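Local structure of putative lipoprotein (Bacteroides fragilis, 3NQI) at residues E144-L152 with R184-Y194; K211-Q221 with T233-T244. The protein is a putative lipoprotein of unproven function, possibly lipid binding, from a gut Bacteroides species. All coordinates share one frame; numbering follows the deposited sequence.

Interaction 1. Residues E144-L152 with R184-Y194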
loop_
_atom_site.group_PDB
_atom_site.type_symbol
_atom_site.label_atom_id
_atom_site.label_comp_id
_atom_site.label_asym_id
_atom_site.label_seq_id
_atom_site.Cartn_x
_atom_site.Cartn_y
_atom_site.Cartn_z
ATOM N N GLU A 144 12.346 10.227 8.734
ATOM C CA GLU A 144 11.510 11.031 7.873
ATOM C C GLU A 144 10.431 10.150 7.278
ATOM O O GLU A 144 9.260 10.514 7.306
ATOM C CB GLU A 144 12.311 11.674 6.729
ATOM C CG GLU A 144 11.544 12.378 5.626
ATOM C CD GLU A 144 10.508 13.403 6.062
ATOM O OE1 GLU A 144 10.512 13.896 7.205
ATOM O OE2 GLU A 144 9.651 13.749 5.256
ATOM N N LEU A 145 10.827 9.007 6.733
ATOM C CA LEU A 145 9.861 8.064 6.138
ATOM C C LEU A 145 8.787 7.618 7.125
ATOM O O LEU A 145 7.601 7.503 6.746
ATOM C CB LEU A 145 10.584 6.891 5.467
ATOM C CG LEU A 145 11.412 7.170 4.183
ATOM C CD1 LEU A 145 12.203 5.927 3.781
ATOM C CD2 LEU A 145 10.560 7.682 3.002
ATOM N N ALA A 146 9.170 7.428 8.386
ATOM C CA ALA A 146 8.244 7.044 9.470
ATOM C C ALA A 146 7.194 8.097 9.796
ATOM O O ALA A 146 6.246 7.796 10.472
ATOM C CB ALA A 146 9.005 6.730 10.746
ATOM N N LYS A 147 7.410 9.350 9.412
ATOM C CA LYS A 147 6.417 10.388 9.629
ATOM C C LYS A 147 5.172 10.283 8.733
ATOM O O LYS A 147 4.200 10.971 8.973
ATOM C CB LYS A 147 7.041 11.759 9.404
ATOM C CG LYS A 147 8.032 12.175 10.489
ATOM C CD LYS A 147 8.565 13.607 10.278
ATOM C CE LYS A 147 9.373 14.093 11.487
ATOM N NZ LYS A 147 8.592 14.564 12.706
ATOM N N HIS A 148 5.255 9.540 7.632
ATOM C CA HIS A 148 4.192 9.488 6.669
ATOM C C HIS A 148 3.348 8.253 6.866
ATOM O O HIS A 148 3.853 7.145 6.709
ATOM C CB HIS A 148 4.809 9.431 5.264
ATOM C CG HIS A 148 5.661 10.626 4.946
ATOM N ND1 HIS A 148 5.180 11.725 4.255
ATOM C CD2 HIS A 148 6.939 10.927 5.290
ATOM C CE1 HIS A 148 6.134 12.641 4.173
ATOM N NE2 HIS A 148 7.202 12.194 4.820
ATOM N N THR A 149 2.076 8.441 7.114
ATOM C CA THR A 149 1.158 7.305 7.279
ATOM C C THR A 149 0.015 7.441 6.311
ATOM O O THR A 149 -0.572 8.542 6.158
ATOM C CB THR A 149 0.641 7.153 8.728
ATOM O OG1 THR A 149 -0.046 8.308 9.103
ATOM C CG2 THR A 149 1.792 6.864 9.751
ATOM N N PHE A 150 -0.247 6.337 5.614
ATOM C CA PHE A 150 -1.249 6.239 4.580
ATOM C C PHE A 150 -2.273 5.223 5.064
ATOM O O PHE A 150 -2.037 3.986 4.987
ATOM C CB PHE A 150 -0.609 5.781 3.254
ATOM C CG PHE A 150 0.503 6.661 2.792
ATOM C CD1 PHE A 150 0.217 7.798 2.058
ATOM C CD2 PHE A 150 1.823 6.386 3.171
ATOM C CE1 PHE A 150 1.245 8.636 1.644
ATOM C CE2 PHE A 150 2.869 7.181 2.739
ATOM C CZ PHE A 150 2.583 8.315 1.962
ATOM N N THR A 151 -3.382 5.726 5.592
ATOM C CA THR A 151 -4.413 4.869 6.156
ATOM C C THR A 151 -5.631 4.820 5.268
ATOM O O THR A 151 -6.160 5.901 4.881
ATOM C CB THR A 151 -4.826 5.425 7.511
ATOM O OG1 THR A 151 -3.693 5.441 8.338
ATOM C CG2 THR A 151 -5.944 4.584 8.198
ATOM N N LEU A 152 -6.095 3.610 4.932
ATOM C CA LEU A 152 -7.383 3.475 4.198
ATOM C C LEU A 152 -8.520 3.368 5.181
ATOM O O LEU A 152 -8.483 2.513 6.103
ATOM C CB LEU A 152 -7.422 2.303 3.257
ATOM C CG LEU A 152 -6.610 2.452 2.008
ATOM C CD1 LEU A 152 -6.735 1.109 1.241
ATOM C CD2 LEU A 152 -7.088 3.709 1.138
ATOM N N ARG A 184 7.920 20.344 2.010
ATOM C CA ARG A 184 8.477 19.112 1.496
ATOM C C ARG A 184 8.349 19.057 -0.016
ATOM O O ARG A 184 7.270 19.295 -0.564
ATOM C CB ARG A 184 7.811 17.889 2.152
ATOM C CG ARG A 184 8.218 17.714 3.590
ATOM C CD ARG A 184 7.429 16.605 4.209
ATOM N NE ARG A 184 8.104 16.046 5.366
ATOM C CZ ARG A 184 8.085 16.596 6.569
ATOM N NH1 ARG A 184 7.471 17.769 6.792
ATOM N NH2 ARG A 184 8.765 16.031 7.568
ATOM N N ALA A 185 9.457 18.750 -0.670
ATOM C CA ALA A 185 9.559 18.778 -2.143
ATOM C C ALA A 185 10.371 17.649 -2.750
ATOM O O ALA A 185 10.552 17.609 -3.991
ATOM C CB ALA A 185 10.130 20.189 -2.654
ATOM N N THR A 186 10.824 16.695 -1.946
ATOM C CA THR A 186 11.663 15.617 -2.472
ATOM C C THR A 186 10.791 14.429 -2.910
ATOM O O THR A 186 10.149 13.803 -2.102
ATOM C CB THR A 186 12.727 15.207 -1.454
ATOM O OG1 THR A 186 13.454 16.381 -1.061
ATOM C CG2 THR A 186 13.711 14.095 -2.040
ATOM N N ARG A 187 10.799 14.123 -4.201
ATOM C CA ARG A 187 9.951 13.073 -4.718
ATOM C C ARG A 187 10.405 11.690 -4.234
ATOM O O ARG A 187 11.598 11.379 -4.272
ATOM C CB ARG A 187 9.916 13.090 -6.248
ATOM C CG ARG A 187 8.906 12.105 -6.824
ATOM C CD ARG A 187 8.884 12.186 -8.339
ATOM N NE ARG A 187 10.157 11.785 -8.890
ATOM C CZ ARG A 187 10.648 12.154 -10.074
ATOM N NH1 ARG A 187 10.007 12.993 -10.871
ATOM N NH2 ARG A 187 11.833 11.701 -10.446
ATOM N N THR A 188 9.440 10.899 -3.759
ATOM C CA THR A 188 9.629 9.548 -3.219
ATOM C C THR A 188 8.509 8.655 -3.730
ATOM O O THR A 188 7.379 9.138 -3.859
ATOM C CB THR A 188 9.498 9.574 -1.689
ATOM O OG1 THR A 188 10.404 10.541 -1.187
ATOM C CG2 THR A 188 9.782 8.200 -1.032
ATOM N N SER A 189 8.792 7.370 -3.962
ATOM C CA SER A 189 7.758 6.408 -4.321
ATOM C C SER A 189 7.803 5.250 -3.314
ATOM O O SER A 189 8.884 4.878 -2.799
ATOM C CB SER A 189 7.980 5.948 -5.761
ATOM O OG SER A 189 9.272 5.433 -5.870
ATOM N N SER A 190 6.637 4.745 -2.951
ATOM C CA SER A 190 6.521 3.570 -2.092
ATOM C C SER A 190 5.275 2.770 -2.430
ATOM O O SER A 190 4.236 3.347 -2.763
ATOM C CB SER A 190 6.394 3.965 -0.620
ATOM O OG SER A 190 7.421 4.822 -0.157
ATOM N N PHE A 191 5.334 1.456 -2.275
ATOM C CA PHE A 191 4.105 0.662 -2.266
ATOM C C PHE A 191 3.595 0.535 -0.834
ATOM O O PHE A 191 4.413 0.429 0.082
ATOM C CB PHE A 191 4.321 -0.681 -2.776
ATOM C CG PHE A 191 4.555 -0.726 -4.238
ATOM C CD1 PHE A 191 3.517 -0.547 -5.112
ATOM C CD2 PHE A 191 5.798 -0.992 -4.721
ATOM C CE1 PHE A 191 3.744 -0.624 -6.497
ATOM C CE2 PHE A 191 6.028 -1.042 -6.076
ATOM C CZ PHE A 191 4.986 -0.882 -6.953
ATOM N N LYS A 192 2.271 0.575 -0.663
ATOM C CA LYS A 192 1.627 0.339 0.659
ATOM C C LYS A 192 0.586 -0.761 0.451
ATOM O O LYS A 192 -0.278 -0.664 -0.428
ATOM C CB LYS A 192 0.982 1.621 1.164
ATOM C CG LYS A 192 2.002 2.745 1.424
ATOM C CD LYS A 192 2.734 2.455 2.785
ATOM C CE LYS A 192 3.940 3.254 2.984
ATOM N NZ LYS A 192 4.618 2.679 4.189
ATOM N N ALA A 193 0.713 -1.827 1.230
ATOM C CA ALA A 193 -0.168 -2.978 1.136
ATOM C C ALA A 193 -1.136 -3.023 2.330
ATOM O O ALA A 193 -0.741 -2.783 3.498
ATOM C CB ALA A 193 0.657 -4.285 1.040
ATOM N N TYR A 194 -2.406 -3.323 2.019
ATOM C CA TYR A 194 -3.540 -3.265 2.954
ATOM C C TYR A 194 -4.294 -4.572 3.009
ATOM O O TYR A 194 -4.900 -5.020 2.014
ATOM C CB TYR A 194 -4.562 -2.177 2.574
ATOM C CG TYR A 194 -3.958 -0.805 2.550
ATOM C CD1 TYR A 194 -3.277 -0.339 1.437
ATOM C CD2 TYR A 194 -4.000 -0.016 3.651
ATOM C CE1 TYR A 194 -2.650 0.900 1.440
ATOM C CE2 TYR A 194 -3.409 1.259 3.666
ATOM C CZ TYR A 194 -2.750 1.706 2.594
ATOM O OH TYR A 194 -2.137 2.938 2.644
#
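R184 grips E144 side-on, in a bidentate salt bridge that ties helix 138-145 to the loop leading into strand 186-194. Beyond it, strands 148-152 and 186-194 face each other without pairing. Both belong to a beta sheet in which each pairs parallel with strand 78-87. Their axes pass 8.9 Å apart at 37°, and their side chains meet across the gap.

Charged and polar bonds hold the first end. R184 NH2 donates to the syn lone pair of E144 OE1 at 2.8 Å, and R184 NE donates to E144 OE2 at 2.8 Å. E144 places CG opposite its backbone N (chi1 171°), and a bend at chi2 then turns the carboxylate to R184. Carboxylate and guanidinium are nearly coplanar, 19° apart. H148 NE2 also donates to E144 OE2 at 2.9 Å, but from above the carboxylate plane. The backbone N of K133 is a third donor to that oxygen. H148 ND1 is hydrogen-bonded to Y172 OH; with both nitrogens engaged, the ring's rotation is held. R184 NH2 also forms a salt bridge with D176. R184 and the other donors probably keep E144 ionised.

Carbon-to-carbon contacts fill the middle and the far end. The bent chain of K192 crosses the F150 side chain at about a right angle, with CE 3.8 Å from F150 CD2. The ring of F150 also stacks on Y172. L152 lays CD1 over one face of Y194, a CH-pi contact 3.7 Å from the ring centroid.

The last bond joins ring to backbone. Y194 OH donates to F150 O at 2.6 Å, coming from above the carbonyl plane.

Interaction 2. Residues K211-Q221 with T233-T244; sequences KPAKITIVAQQ and TIEKVYEIEYKT
I215 and I240 sit opposite each other as a hydrogen-bonded pair in an antiparallel beta hairpin. Strands 214-221 and 234-241 pair in unbroken register, from K214 with E241 to Q221 with I234, and a long loop joins them.

One face carries I215, I217, A219, Y238 and I240. I240 CD1 fits against I217 CG1 at 4.1 Å. The small A219 lies at the edge of the Y238 ring. Past it, Q221 swings along the strand from a chi1 of 74°, its chain extended beyond CG. Its OE1 accepts a hydrogen bond from Y238 OH at 2.7 Å, in the carbonyl plane and on a lone pair. The hydroxyl also bonds L105 N.

The opposite face carries K214, T216, V218, V237 and E239. The methyl V237 CG1 nestles against T216 CB at 3.8 Å, while V218 CG2 meets V237 CG2 at 4.1 Å. K214 runs across to E239, NZ to OE2 2.8 Å, from above the carboxylate plane.

Beyond the strands, Y242 presents its ring edge to K211 CB. P212 CD lies 3.8 Å from Y242 CD2, and I215 CD1 meets CD1 of the same ring. The Y242 hydroxyl is hydrogen-bonded to E121 O. K211 NZ hydrogen-bonds T244 OG1 tip to tip, at 2.8 Å.

I215, I217 and I240 all pack on I124, so apolar contact joins the hairpin to strand 123-132. The K214-E239 salt bridge lies among more exposed neighbours: a water bonds E239 OE1 and E241 OE2, and only weakly K214 NZ.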
loop_
_atom_site.group_PDB
_atom_site.type_symbol
_atom_site.label_atom_id
_atom_site.label_comp_id
_atom_site.label_asym_id
_atom_site.label_seq_id
_atom_site.Cartn_x
_atom_site.Cartn_y
_atom_site.Cartn_z
ATOM N N LYS A 211 -19.513 -10.004 -2.142
ATOM C CA LYS A 211 -18.306 -9.299 -2.537
ATOM C C LYS A 211 -18.670 -8.068 -3.391
ATOM O O LYS A 211 -19.687 -8.072 -4.064
ATOM C CB LYS A 211 -17.396 -10.204 -3.374
ATOM C CG LYS A 211 -18.045 -10.761 -4.607
ATOM C CD LYS A 211 -17.062 -11.515 -5.436
ATOM C CE LYS A 211 -17.727 -12.049 -6.690
ATOM N NZ LYS A 211 -16.763 -12.902 -7.483
ATOM N N PRO A 212 -17.827 -7.044 -3.383
ATOM C CA PRO A 212 -18.106 -5.876 -4.211
ATOM C C PRO A 212 -17.717 -6.174 -5.630
ATOM O O PRO A 212 -16.839 -7.014 -5.822
ATOM C CB PRO A 212 -17.179 -4.828 -3.647
ATOM C CG PRO A 212 -15.999 -5.596 -3.137
ATOM C CD PRO A 212 -16.566 -6.902 -2.630
ATOM N N ALA A 213 -18.353 -5.519 -6.596
ATOM C CA ALA A 213 -17.872 -5.559 -8.000
ATOM C C ALA A 213 -16.557 -4.756 -8.096
ATOM O O ALA A 213 -15.656 -5.118 -8.836
ATOM C CB ALA A 213 -18.917 -4.947 -8.950
ATOM N N LYS A 214 -16.446 -3.665 -7.347
ATOM C CA LYS A 214 -15.216 -2.853 -7.413
ATOM C C LYS A 214 -14.936 -2.154 -6.106
ATOM O O LYS A 214 -15.848 -1.922 -5.276
ATOM C CB LYS A 214 -15.235 -1.908 -8.656
ATOM C CG LYS A 214 -16.131 -0.729 -8.569
ATOM C CD LYS A 214 -15.980 0.197 -9.814
ATOM C CE LYS A 214 -17.009 1.316 -9.766
ATOM N NZ LYS A 214 -17.156 2.026 -11.035
ATOM N N ILE A 215 -13.660 -1.883 -5.893
ATOM C CA ILE A 215 -13.196 -1.092 -4.759
ATOM C C ILE A 215 -12.722 0.241 -5.330
ATOM O O ILE A 215 -12.049 0.299 -6.383
ATOM C CB ILE A 215 -12.045 -1.766 -3.997
ATOM C CG1 ILE A 215 -12.479 -3.176 -3.519
ATOM C CG2 ILE A 215 -11.547 -0.819 -2.850
ATOM C CD1 ILE A 215 -11.340 -4.098 -2.946
ATOM N N THR A 216 -13.141 1.336 -4.709
ATOM C CA THR A 216 -12.689 2.625 -5.187
ATOM C C THR A 216 -11.848 3.258 -4.094
ATOM O O THR A 216 -12.121 3.122 -2.884
ATOM C CB THR A 216 -13.845 3.582 -5.642
ATOM O OG1 THR A 216 -14.707 3.822 -4.530
ATOM C CG2 THR A 216 -14.604 2.995 -6.817
ATOM N N ILE A 217 -10.799 3.927 -4.530
ATOM C CA ILE A 217 -9.860 4.576 -3.591
ATOM C C ILE A 217 -9.935 6.079 -3.872
ATOM O O ILE A 217 -9.659 6.538 -4.964
ATOM C CB ILE A 217 -8.421 4.096 -3.803
ATOM C CG1 ILE A 217 -8.306 2.540 -3.732
ATOM C CG2 ILE A 217 -7.445 4.804 -2.820
ATOM C CD1 ILE A 217 -8.594 1.907 -2.435
ATOM N N VAL A 218 -10.292 6.841 -2.861
ATOM C CA VAL A 218 -10.501 8.263 -2.990
ATOM C C VAL A 218 -9.269 8.995 -2.377
ATOM O O VAL A 218 -9.053 8.908 -1.149
ATOM C CB VAL A 218 -11.785 8.731 -2.254
ATOM C CG1 VAL A 218 -12.017 10.254 -2.556
ATOM C CG2 VAL A 218 -13.052 7.939 -2.701
ATOM N N ALA A 219 -8.493 9.708 -3.192
ATOM C CA ALA A 219 -7.287 10.434 -2.700
ATOM C C ALA A 219 -7.346 11.956 -2.943
ATOM O O ALA A 219 -7.905 12.398 -3.957
ATOM C CB ALA A 219 -6.031 9.860 -3.375
ATOM N N GLN A 220 -6.784 12.741 -2.016
ATOM C CA GLN A 220 -6.476 14.173 -2.247
ATOM C C GLN A 220 -5.053 14.282 -2.769
ATOM O O GLN A 220 -4.071 13.849 -2.109
ATOM C CB GLN A 220 -6.673 15.024 -0.987
ATOM C CG GLN A 220 -8.084 15.065 -0.544
ATOM C CD GLN A 220 -8.307 15.987 0.631
ATOM O OE1 GLN A 220 -8.700 17.163 0.474
ATOM N NE2 GLN A 220 -8.095 15.452 1.819
ATOM N N GLN A 221 -4.936 14.755 -4.009
ATOM C CA GLN A 221 -3.637 14.833 -4.622
ATOM C C GLN A 221 -3.367 16.189 -5.212
ATOM O O GLN A 221 -4.283 16.951 -5.501
ATOM C CB GLN A 221 -3.437 13.710 -5.633
ATOM C CG GLN A 221 -4.137 13.828 -6.863
ATOM C CD GLN A 221 -3.947 12.583 -7.738
ATOM O OE1 GLN A 221 -4.123 11.459 -7.273
ATOM N NE2 GLN A 221 -3.607 12.789 -9.002
ATOM N N THR A 233 -4.929 21.197 -5.306
ATOM C CA THR A 233 -5.261 19.935 -4.680
ATOM C C THR A 233 -6.598 19.504 -5.268
ATOM O O THR A 233 -7.554 20.270 -5.243
ATOM C CB THR A 233 -5.370 20.062 -3.150
ATOM O OG1 THR A 233 -4.110 20.509 -2.629
ATOM C CG2 THR A 233 -5.776 18.675 -2.475
ATOM N N ILE A 234 -6.647 18.297 -5.832
ATOM C CA ILE A 234 -7.870 17.756 -6.393
ATOM C C ILE A 234 -8.188 16.433 -5.715
ATOM O O ILE A 234 -7.351 15.807 -5.041
ATOM C CB ILE A 234 -7.747 17.528 -7.919
ATOM C CG1 ILE A 234 -6.625 16.540 -8.236
ATOM C CG2 ILE A 234 -7.542 18.875 -8.661
ATOM C CD1 ILE A 234 -6.745 15.818 -9.565
ATOM N N GLU A 235 -9.417 15.993 -5.895
ATOM C CA GLU A 235 -9.788 14.675 -5.494
ATOM C C GLU A 235 -9.716 13.783 -6.687
ATOM O O GLU A 235 -10.173 14.123 -7.771
ATOM C CB GLU A 235 -11.173 14.698 -4.900
ATOM C CG GLU A 235 -11.618 13.383 -4.369
ATOM C CD GLU A 235 -12.542 13.587 -3.173
ATOM O OE1 GLU A 235 -12.180 14.356 -2.234
ATOM O OE2 GLU A 235 -13.619 13.008 -3.196
ATOM N N LYS A 236 -9.110 12.627 -6.510
ATOM C CA LYS A 236 -9.071 11.646 -7.540
ATOM C C LYS A 236 -9.505 10.252 -7.012
ATOM O O LYS A 236 -9.116 9.811 -5.916
ATOM C CB LYS A 236 -7.701 11.606 -8.211
ATOM C CG LYS A 236 -7.678 10.661 -9.381
ATOM C CD LYS A 236 -6.645 10.961 -10.458
ATOM C CE LYS A 236 -6.795 9.923 -11.576
ATOM N NZ LYS A 236 -5.637 9.848 -12.518
ATOM N N VAL A 237 -10.359 9.603 -7.802
ATOM C CA VAL A 237 -10.906 8.295 -7.485
ATOM C C VAL A 237 -10.220 7.242 -8.365
ATOM O O VAL A 237 -10.220 7.389 -9.540
ATOM C CB VAL A 237 -12.419 8.253 -7.646
ATOM C CG1 VAL A 237 -12.939 6.770 -7.402
ATOM C CG2 VAL A 237 -13.076 9.202 -6.641
ATOM N N TYR A 238 -9.568 6.232 -7.780
ATOM C CA TYR A 238 -8.911 5.157 -8.573
ATOM C C TYR A 238 -9.760 3.858 -8.434
ATOM O O TYR A 238 -10.285 3.581 -7.381
ATOM C CB TYR A 238 -7.505 4.905 -8.025
ATOM C CG TYR A 238 -6.539 6.066 -8.183
ATOM C CD1 TYR A 238 -6.543 7.151 -7.293
ATOM C CD2 TYR A 238 -5.616 6.073 -9.205
ATOM C CE1 TYR A 238 -5.639 8.214 -7.437
ATOM C CE2 TYR A 238 -4.695 7.102 -9.331
ATOM C CZ TYR A 238 -4.717 8.172 -8.460
ATOM O OH TYR A 238 -3.765 9.180 -8.616
ATOM N N GLU A 239 -9.927 3.094 -9.509
ATOM C CA GLU A 239 -10.789 1.944 -9.421
ATOM C C GLU A 239 -10.004 0.639 -9.413
ATOM O O GLU A 239 -9.069 0.494 -10.172
ATOM C CB GLU A 239 -11.745 1.911 -10.607
ATOM C CG GLU A 239 -12.596 3.089 -10.702
ATOM C CD GLU A 239 -13.593 2.960 -11.890
ATOM O OE1 GLU A 239 -13.142 2.548 -13.000
ATOM O OE2 GLU A 239 -14.778 3.260 -11.705
ATOM N N ILE A 240 -10.442 -0.302 -8.580
ATOM C CA ILE A 240 -9.930 -1.688 -8.603
ATOM C C ILE A 240 -11.057 -2.701 -8.878
ATOM O O ILE A 240 -11.974 -2.869 -8.069
ATOM C CB ILE A 240 -9.258 -2.011 -7.254
ATOM C CG1 ILE A 240 -8.149 -1.005 -6.937
ATOM C CG2 ILE A 240 -8.703 -3.487 -7.237
ATOM C CD1 ILE A 240 -7.614 -1.097 -5.449
ATOM N N GLU A 241 -11.029 -3.365 -10.015
ATOM C CA GLU A 241 -12.031 -4.398 -10.275
ATOM C C GLU A 241 -11.743 -5.588 -9.319
ATOM O O GLU A 241 -10.627 -6.072 -9.258
ATOM C CB GLU A 241 -12.038 -4.781 -11.766
ATOM C CG GLU A 241 -12.295 -3.583 -12.737
ATOM C CD GLU A 241 -13.629 -2.808 -12.499
ATOM O OE1 GLU A 241 -14.664 -3.458 -12.209
ATOM O OE2 GLU A 241 -13.627 -1.542 -12.610
ATOM N N TYR A 242 -12.696 -5.935 -8.453
ATOM C CA TYR A 242 -12.430 -6.916 -7.402
ATOM C C TYR A 242 -12.677 -8.335 -7.913
ATOM O O TYR A 242 -13.792 -8.665 -8.301
ATOM C CB TYR A 242 -13.231 -6.623 -6.138
ATOM C CG TYR A 242 -12.916 -7.578 -5.002
ATOM C CD1 TYR A 242 -11.670 -7.575 -4.382
ATOM C CD2 TYR A 242 -13.825 -8.545 -4.612
ATOM C CE1 TYR A 242 -11.375 -8.468 -3.355
ATOM C CE2 TYR A 242 -13.535 -9.442 -3.592
ATOM C CZ TYR A 242 -12.306 -9.412 -2.979
ATOM O OH TYR A 242 -12.017 -10.316 -1.969
ATOM N N LYS A 243 -11.637 -9.159 -7.925
ATOM C CA LYS A 243 -11.715 -10.516 -8.455
ATOM C C LYS A 243 -11.562 -11.575 -7.394
ATOM O O LYS A 243 -10.882 -11.360 -6.369
ATOM C CB LYS A 243 -10.655 -10.692 -9.531
ATOM C CG LYS A 243 -10.848 -9.686 -10.657
ATOM C CD LYS A 243 -10.278 -10.131 -11.978
ATOM C CE LYS A 243 -10.492 -9.044 -13.044
ATOM N NZ LYS A 243 -9.873 -9.440 -14.359
ATOM N N THR A 244 -12.254 -12.695 -7.587
ATOM C CA THR A 244 -12.113 -13.851 -6.685
ATOM C C THR A 244 -12.028 -15.108 -7.500
ATOM O O THR A 244 -12.463 -15.131 -8.651
ATOM C CB THR A 244 -13.310 -13.973 -5.683
ATOM O OG1 THR A 244 -14.520 -14.207 -6.400
ATOM C CG2 THR A 244 -13.454 -12.691 -4.884
HETATM O O HOH W 1 -14.441 -12.330 -9.723
HETATM O O HOH W 2 -16.521 -8.861 -7.665
HETATM O O HOH W 3 -15.591 0.715 -13.679
#

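Interactions 1 and 2 lie about 18 Å apart between centres and follow one another along the chain. Strand 165-174 connects them: it pairs antiparallel with strand 148-155 and parallel with strand 214-221. The two contacts also touch directly, L152 CD2 packing 4.1 Å from I217 CG2. Interaction 1 is the more buried, its centre about 9 Å from that of the chain, against about 13 Å for interaction 2. The T244 side chain is about 5 Å from a cadmium ion, that of E144 about 13 Å. E121 and E246 bind one cadmium; their backbone oxygens accept from Y242 OH and T244 OG1. D163 and I165 bind another, and K214 packs on I165.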